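Local coordinates for acyl-[acyl-carrier-protein]--UDP-N-acetylglucosamine O-acyltransferase (Acinetobacter baumannii, PDB 4E6U), which catalyses transfer of an acyl chain, probably 3-hydroxyacyl as in other LpxA enzymes, from acyl carrier protein to UDP-N-acetylglucosamine, opening lipid A synthesis, at residues Ile179-Ala189 against Ser255-Val264. Numbering follows the deposited sequence.
With EDO (1,2-ethanediol), chain I.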
ATOM      1  N   ILE A 179     -13.050   1.141   6.198  1.00 15.54           N
ATOM      2  CA  ILE A 179     -14.389   0.609   6.418  1.00 15.46           C
ATOM      3  C   ILE A 179     -14.396  -0.301   7.628  1.00 16.01           C
ATOM      4  O   ILE A 179     -13.737  -1.338   7.639  1.00 16.56           O
ATOM      5  CB  ILE A 179     -14.899  -0.137   5.161  1.00 16.46           C
ATOM      6  CG1 ILE A 179     -14.920   0.799   3.941  1.00 17.13           C
ATOM      7  CG2 ILE A 179     -16.276  -0.770   5.433  1.00 17.54           C
ATOM      8  CD1 ILE A 179     -15.822   2.023   4.072  1.00 20.87           C
ATOM      9  N   LEU A 180     -15.138   0.095   8.660  1.00 16.36           N
ATOM     10  CA  LEU A 180     -15.144  -0.637   9.929  1.00 16.72           C
ATOM     11  C   LEU A 180     -16.455  -1.354  10.213  1.00 17.27           C
ATOM     12  O   LEU A 180     -16.531  -2.158  11.149  1.00 18.25           O
ATOM     13  CB  LEU A 180     -14.822   0.307  11.097  1.00 17.94           C
ATOM     14  CG  LEU A 180     -13.494   1.053  11.030  1.00 18.41           C
ATOM     15  CD1 LEU A 180     -13.383   1.991  12.233  1.00 21.01           C
ATOM     16  CD2 LEU A 180     -12.325   0.081  10.990  1.00 19.19           C
ATOM     17  N   LYS A 181     -17.476  -1.056   9.410  1.00 16.79           N
ATOM     18  CA  LYS A 181     -18.808  -1.637   9.563  1.00 17.32           C
ATOM     19  C   LYS A 181     -19.357  -1.983   8.183  1.00 17.84           C
ATOM     20  O   LYS A 181     -18.696  -1.748   7.170  1.00 18.47           O
ATOM     21  CB  LYS A 181     -19.738  -0.666  10.306  1.00 18.18           C
ATOM     22  CG  LYS A 181     -19.325  -0.456  11.760  1.00 21.48           C
ATOM     23  CD  LYS A 181     -20.344   0.369  12.498  1.00 24.60           C
ATOM     24  CE  LYS A 181     -19.937   0.559  13.933  1.00 27.28           C
ATOM     25  NZ  LYS A 181     -20.853   1.548  14.579  1.00 29.83           N
ATOM     26  N   ASP A 182     -20.553  -2.555   8.132  1.00 17.64           N
ATOM     27  CA  ASP A 182     -21.084  -3.052   6.870  1.00 17.91           C
ATOM     28  C   ASP A 182     -21.514  -1.929   5.954  1.00 17.52           C
ATOM     29  O   ASP A 182     -21.981  -0.876   6.433  1.00 17.86           O
ATOM     30  CB  ASP A 182     -22.281  -3.959   7.114  1.00 18.79           C
ATOM     31  CG  ASP A 182     -21.912  -5.257   7.783  1.00 21.21           C
ATOM     32  OD1 ASP A 182     -20.708  -5.547   8.026  1.00 17.96           O
ATOM     33  OD2 ASP A 182     -22.863  -6.013   8.068  1.00 22.98           O
ATOM     34  N   VAL A 183     -21.372  -2.147   4.648  1.00 16.56           N
ATOM     35  CA  VAL A 183     -21.834  -1.196   3.652  1.00 16.28           C
ATOM     36  C   VAL A 183     -22.977  -1.843   2.897  1.00 16.37           C
ATOM     37  O   VAL A 183     -22.774  -2.792   2.144  1.00 17.09           O
ATOM     38  CB  VAL A 183     -20.707  -0.758   2.689  1.00 14.98           C
ATOM     39  CG1 VAL A 183     -21.227   0.241   1.647  1.00 17.03           C
ATOM     40  CG2 VAL A 183     -19.555  -0.145   3.484  1.00 17.20           C
ATOM     41  N   PRO A 184     -24.199  -1.339   3.095  1.00 16.15           N
ATOM     42  CA  PRO A 184     -25.340  -1.989   2.461  1.00 15.99           C
ATOM     43  C   PRO A 184     -25.370  -1.862   0.943  1.00 14.95           C
ATOM     44  O   PRO A 184     -24.655  -1.028   0.353  1.00 15.91           O
ATOM     45  CB  PRO A 184     -26.545  -1.257   3.091  1.00 16.37           C
ATOM     46  CG  PRO A 184     -26.033  -0.728   4.360  1.00 17.43           C
ATOM     47  CD  PRO A 184     -24.614  -0.315   4.072  1.00 17.16           C
ATOM     48  N   ALA A 185     -26.213  -2.684   0.321  1.00 16.01           N
ATOM     49  CA  ALA A 185     -26.414  -2.682  -1.122  1.00 15.86           C
ATOM     50  C   ALA A 185     -26.689  -1.282  -1.624  1.00 16.36           C
ATOM     51  O   ALA A 185     -27.423  -0.520  -0.975  1.00 16.97           O
ATOM     52  CB  ALA A 185     -27.576  -3.620  -1.506  1.00 16.47           C
ATOM     53  N   TYR A 186     -26.093  -0.923  -2.765  1.00 15.83           N
ATOM     54  CA  TYR A 186     -26.281   0.383  -3.426  1.00 16.46           C
ATOM     55  C   TYR A 186     -25.657   1.592  -2.729  1.00 16.11           C
ATOM     56  O   TYR A 186     -25.738   2.692  -3.258  1.00 18.07           O
ATOM     57  CB  TYR A 186     -27.767   0.730  -3.644  1.00 16.66           C
ATOM     58  CG  TYR A 186     -28.643  -0.391  -4.099  1.00 16.86           C
ATOM     59  CD1 TYR A 186     -28.482  -0.963  -5.358  1.00 16.95           C
ATOM     60  CD2 TYR A 186     -29.666  -0.868  -3.272  1.00 18.02           C
ATOM     61  CE1 TYR A 186     -29.305  -2.000  -5.785  1.00 20.25           C
ATOM     62  CE2 TYR A 186     -30.493  -1.894  -3.684  1.00 19.11           C
ATOM     63  CZ  TYR A 186     -30.314  -2.458  -4.938  1.00 19.50           C
ATOM     64  OH  TYR A 186     -31.150  -3.474  -5.335  1.00 21.23           O
ATOM     65  N   VAL A 187     -25.042   1.414  -1.563  1.00 16.09           N
ATOM     66  CA  VAL A 187     -24.608   2.565  -0.773  1.00 16.11           C
ATOM     67  C   VAL A 187     -23.229   3.084  -1.189  1.00 17.04           C
ATOM     68  O   VAL A 187     -22.332   2.293  -1.511  1.00 17.33           O
ATOM     69  CB  VAL A 187     -24.681   2.261   0.753  1.00 15.83           C
ATOM     70  CG1 VAL A 187     -24.017   3.342   1.574  1.00 17.04           C
ATOM     71  CG2 VAL A 187     -26.165   2.102   1.193  1.00 16.82           C
ATOM     72  N   MET A 188     -23.083   4.405  -1.218  1.00 17.02           N
ATOM     73  CA  MET A 188     -21.790   5.057  -1.396  1.00 17.30           C
ATOM     74  C   MET A 188     -21.253   5.376  -0.023  1.00 18.08           C
ATOM     75  O   MET A 188     -21.921   6.073   0.747  1.00 18.73           O
ATOM     76  CB  MET A 188     -21.947   6.349  -2.187  1.00 18.94           C
ATOM     77  CG  MET A 188     -22.850   6.218  -3.366  1.00 22.44           C
ATOM     78  SD  MET A 188     -22.460   7.236  -4.806  0.60 26.56           S
ATOM     79  CE  MET A 188     -20.718   6.881  -5.067  0.60 26.22           C
ATOM     80  N   ALA A 189     -20.078   4.850   0.316  1.00 16.98           N
ATOM     81  CA  ALA A 189     -19.452   5.105   1.602  1.00 17.68           C
ATOM     82  C   ALA A 189     -18.023   5.533   1.363  1.00 17.86           C
ATOM     83  O   ALA A 189     -17.355   5.001   0.472  1.00 17.64           O
ATOM     84  CB  ALA A 189     -19.490   3.875   2.485  1.00 18.11           C
ATOM     85  N   SER A 255     -29.071  -6.617   3.512  1.00 16.91           N
ATOM     86  CA  SER A 255     -27.901  -6.022   4.170  1.00 17.23           C
ATOM     87  C   SER A 255     -28.122  -5.810   5.664  1.00 17.16           C
ATOM     88  O   SER A 255     -27.266  -6.123   6.489  1.00 18.56           O
ATOM     89  CB  SER A 255     -27.556  -4.669   3.538  1.00 17.61           C
ATOM     90  OG  SER A 255     -27.189  -4.806   2.181  1.00 18.01           O
ATOM     91  N   LEU A 256     -29.273  -5.239   6.008  1.00 17.96           N
ATOM     92  CA  LEU A 256     -29.528  -4.900   7.396  1.00 19.20           C
ATOM     93  C   LEU A 256     -29.813  -6.132   8.245  1.00 18.44           C
ATOM     94  O   LEU A 256     -29.393  -6.202   9.393  1.00 20.20           O
ATOM     95  CB  LEU A 256     -30.664  -3.887   7.482  1.00 18.91           C
ATOM     96  CG  LEU A 256     -30.219  -2.406   7.443  1.00 20.99           C
ATOM     97  CD1 LEU A 256     -29.284  -2.019   6.270  1.00 23.23           C
ATOM     98  CD2 LEU A 256     -31.465  -1.537   7.431  1.00 21.83           C
ATOM     99  N   GLU A 257     -30.471  -7.120   7.648  1.00 19.36           N
ATOM    100  CA  GLU A 257     -30.773  -8.363   8.359  1.00 20.83           C
ATOM    101  C   GLU A 257     -29.529  -9.221   8.574  1.00 21.82           C
ATOM    102  O   GLU A 257     -29.416  -9.924   9.575  1.00 22.94           O
ATOM    103  CB  GLU A 257     -31.853  -9.147   7.614  1.00 21.51           C
ATOM    104  CG  GLU A 257     -33.201  -8.420   7.683  1.00 23.90           C
ATOM    105  CD  GLU A 257     -34.386  -9.181   7.126  1.00 27.88           C
ATOM    106  OE1 GLU A 257     -34.235  -9.993   6.186  1.00 28.92           O
ATOM    107  OE2 GLU A 257     -35.503  -8.931   7.638  1.00 29.31           O
ATOM    108  N   GLN A 258     -28.579  -9.133   7.646  1.00 21.79           N
ATOM    109  CA  GLN A 258     -27.401 -10.011   7.678  1.00 22.61           C
ATOM    110  C   GLN A 258     -26.229  -9.421   8.447  1.00 22.74           C
ATOM    111  O   GLN A 258     -25.253 -10.116   8.758  1.00 23.10           O
ATOM    112  CB  GLN A 258     -26.984 -10.368   6.252  1.00 22.07           C
ATOM    113  CG  GLN A 258     -27.961 -11.305   5.574  1.00 24.15           C
ATOM    114  CD  GLN A 258     -27.776 -11.382   4.070  1.00 26.42           C
ATOM    115  OE1 GLN A 258     -26.895 -10.728   3.495  1.00 28.76           O
ATOM    116  NE2 GLN A 258     -28.613 -12.177   3.418  1.00 28.13           N
ATOM    117  N   SER A 259     -26.330  -8.141   8.778  1.00 22.91           N
ATOM    118  CA  SER A 259     -25.232  -7.426   9.416  1.00 25.16           C
ATOM    119  C   SER A 259     -24.801  -8.029  10.754  1.00 27.21           C
ATOM    120  O   SER A 259     -25.639  -8.376  11.579  1.00 28.74           O
ATOM    121  CB  SER A 259     -25.616  -5.960   9.609  1.00 23.51           C
ATOM    122  OG  SER A 259     -24.552  -5.230  10.198  1.00 24.47           O
ATOM    123  N   GLU A 260     -23.488  -8.157  10.950  1.00 28.89           N
ATOM    124  CA  GLU A 260     -22.923  -8.593  12.226  1.00 30.34           C
ATOM    125  C   GLU A 260     -22.207  -7.457  12.951  1.00 30.43           C
ATOM    126  O   GLU A 260     -22.225  -7.381  14.178  1.00 31.81           O
ATOM    127  CB  GLU A 260     -21.974  -9.777  12.017  1.00 31.47           C
ATOM    128  CG  GLU A 260     -22.709 -11.091  11.784  1.00 34.99           C
ATOM    129  CD  GLU A 260     -21.791 -12.275  11.526  1.00 39.36           C
ATOM    130  OE1 GLU A 260     -22.324 -13.328  11.104  1.00 40.96           O
ATOM    131  OE2 GLU A 260     -20.553 -12.171  11.738  1.00 40.81           O
ATOM    132  N   ARG A 261     -21.586  -6.562  12.191  1.00 30.30           N
ATOM    133  CA  ARG A 261     -20.816  -5.479  12.790  1.00 29.79           C
ATOM    134  C   ARG A 261     -21.606  -4.187  12.901  1.00 29.37           C
ATOM    135  O   ARG A 261     -21.078  -3.171  13.364  1.00 29.59           O
ATOM    136  CB  ARG A 261     -19.536  -5.255  11.997  1.00 29.76           C
ATOM    137  CG  ARG A 261     -18.550  -6.385  12.201  1.00 29.61           C
ATOM    138  CD  ARG A 261     -17.211  -6.084  11.583  1.00 28.74           C
ATOM    139  NE  ARG A 261     -16.634  -4.821  12.049  1.00 28.17           N
ATOM    140  CZ  ARG A 261     -15.976  -4.653  13.192  1.00 30.56           C
ATOM    141  NH1 ARG A 261     -15.800  -5.669  14.039  1.00 31.31           N
ATOM    142  NH2 ARG A 261     -15.497  -3.452  13.497  1.00 30.85           N
ATOM    143  N   GLY A 262     -22.871  -4.225  12.485  1.00 28.75           N
ATOM    144  CA  GLY A 262     -23.623  -2.995  12.316  1.00 28.26           C
ATOM    145  C   GLY A 262     -23.236  -2.353  10.988  1.00 27.99           C
ATOM    146  O   GLY A 262     -22.439  -2.913  10.238  1.00 27.42           O
ATOM    147  N   ILE A 263     -23.786  -1.178  10.702  1.00 28.60           N
ATOM    148  CA  ILE A 263     -23.581  -0.536   9.396  1.00 29.04           C
ATOM    149  C   ILE A 263     -22.871   0.829   9.476  1.00 29.38           C
ATOM    150  O   ILE A 263     -22.928   1.508  10.509  1.00 29.54           O
ATOM    151  CB  ILE A 263     -24.910  -0.453   8.590  1.00 29.16           C
ATOM    152  CG1 ILE A 263     -25.921   0.444   9.307  1.00 29.99           C
ATOM    153  CG2 ILE A 263     -25.505  -1.859   8.349  1.00 29.12           C
ATOM    154  CD1 ILE A 263     -27.122   0.806   8.447  1.00 30.04           C
ATOM    155  N   VAL A 264     -22.202   1.218   8.387  1.00 29.42           N
ATOM    156  CA  VAL A 264     -21.459   2.489   8.287  1.00 30.79           C
ATOM    157  C   VAL A 264     -22.385   3.689   8.174  1.00 31.83           C
ATOM    158  O   VAL A 264     -23.299   3.695   7.346  1.00 32.09           O
ATOM    159  CB  VAL A 264     -20.491   2.534   7.062  1.00 31.13           C
ATOM    160  CG1 VAL A 264     -19.363   1.546   7.213  1.00 30.61           C
ATOM    161  CG2 VAL A 264     -21.244   2.319   5.739  1.00 33.42           C
TER
HETATM  162  C1  EDO I 308     -12.815  -6.076  16.521  1.00 60.06           C
HETATM  163  O1  EDO I 308     -13.204  -7.153  15.661  1.00 60.70           O
HETATM  164  C2  EDO I 308     -14.062  -5.385  17.056  1.00 60.04           C
HETATM  165  O2  EDO I 308     -14.069  -4.020  16.627  1.00 59.67           O
HETATM  166  O   HOH W   1     -24.683  -6.813   5.965  1.00 19.39           O
HETATM  167  O   HOH W   2     -20.770  -7.716   9.496  1.00 22.63           O
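Asp182 and Ile263 form a single beta bridge in which Asp182 N donates to Gly262 O (2.8 Å) and Val264 N to Asp182 O (2.9 Å), pinning the C-terminal tail to the loop after strand 178-179. On the tightly packed side Val264 is buried among methyls: its CG2 meets Val183 CG2 at 3.7 Å and touches Ala189 CB, while CG1 reaches Ile179 and covers Lys181 O, which has no hydrogen-bond partner. Asp182 swings its carboxylate beside its backbone N (chi1 -68°), over Gly262 O and into the bend after helix 250-258. There Ser259 OG donates to Asp182 OD2 from above the carboxylate plane (2.8 Å), a water links OD1 to Glu260 N, and Lys166 N bonds OD1. Ser255 OG accepts from Ala185 N at 3.0 Å and also bonds Asp168, tying the helix to the turn of Pro184-Val187, and the Pro184 ring rests on Ser255 CB and Leu256 CD1. The solvent side, where Leu180 and Lys181 are exposed, is held by a fork on one carbonyl and an aliphatic stem. Arg261, bent at chi3 (55°), grips Leu180 O side-on with NE and NH2, the oxygen lying in the guanidinium plane; NH2 bonds weakly to an ethanediol probably left from the crystallisation liquor. Lys181 runs its extended chain across the Arg261-Ile263 backbone, CB on Gly262 O and CD beside Ile263 O. The contact joins the last coil of the left-handed parallel beta-helix to the C-terminal helical domain, Ile263 and Leu256 facing helix 211-225 and Val183 backbone-bonded to Lys166 and Asp168 of the preceding coil.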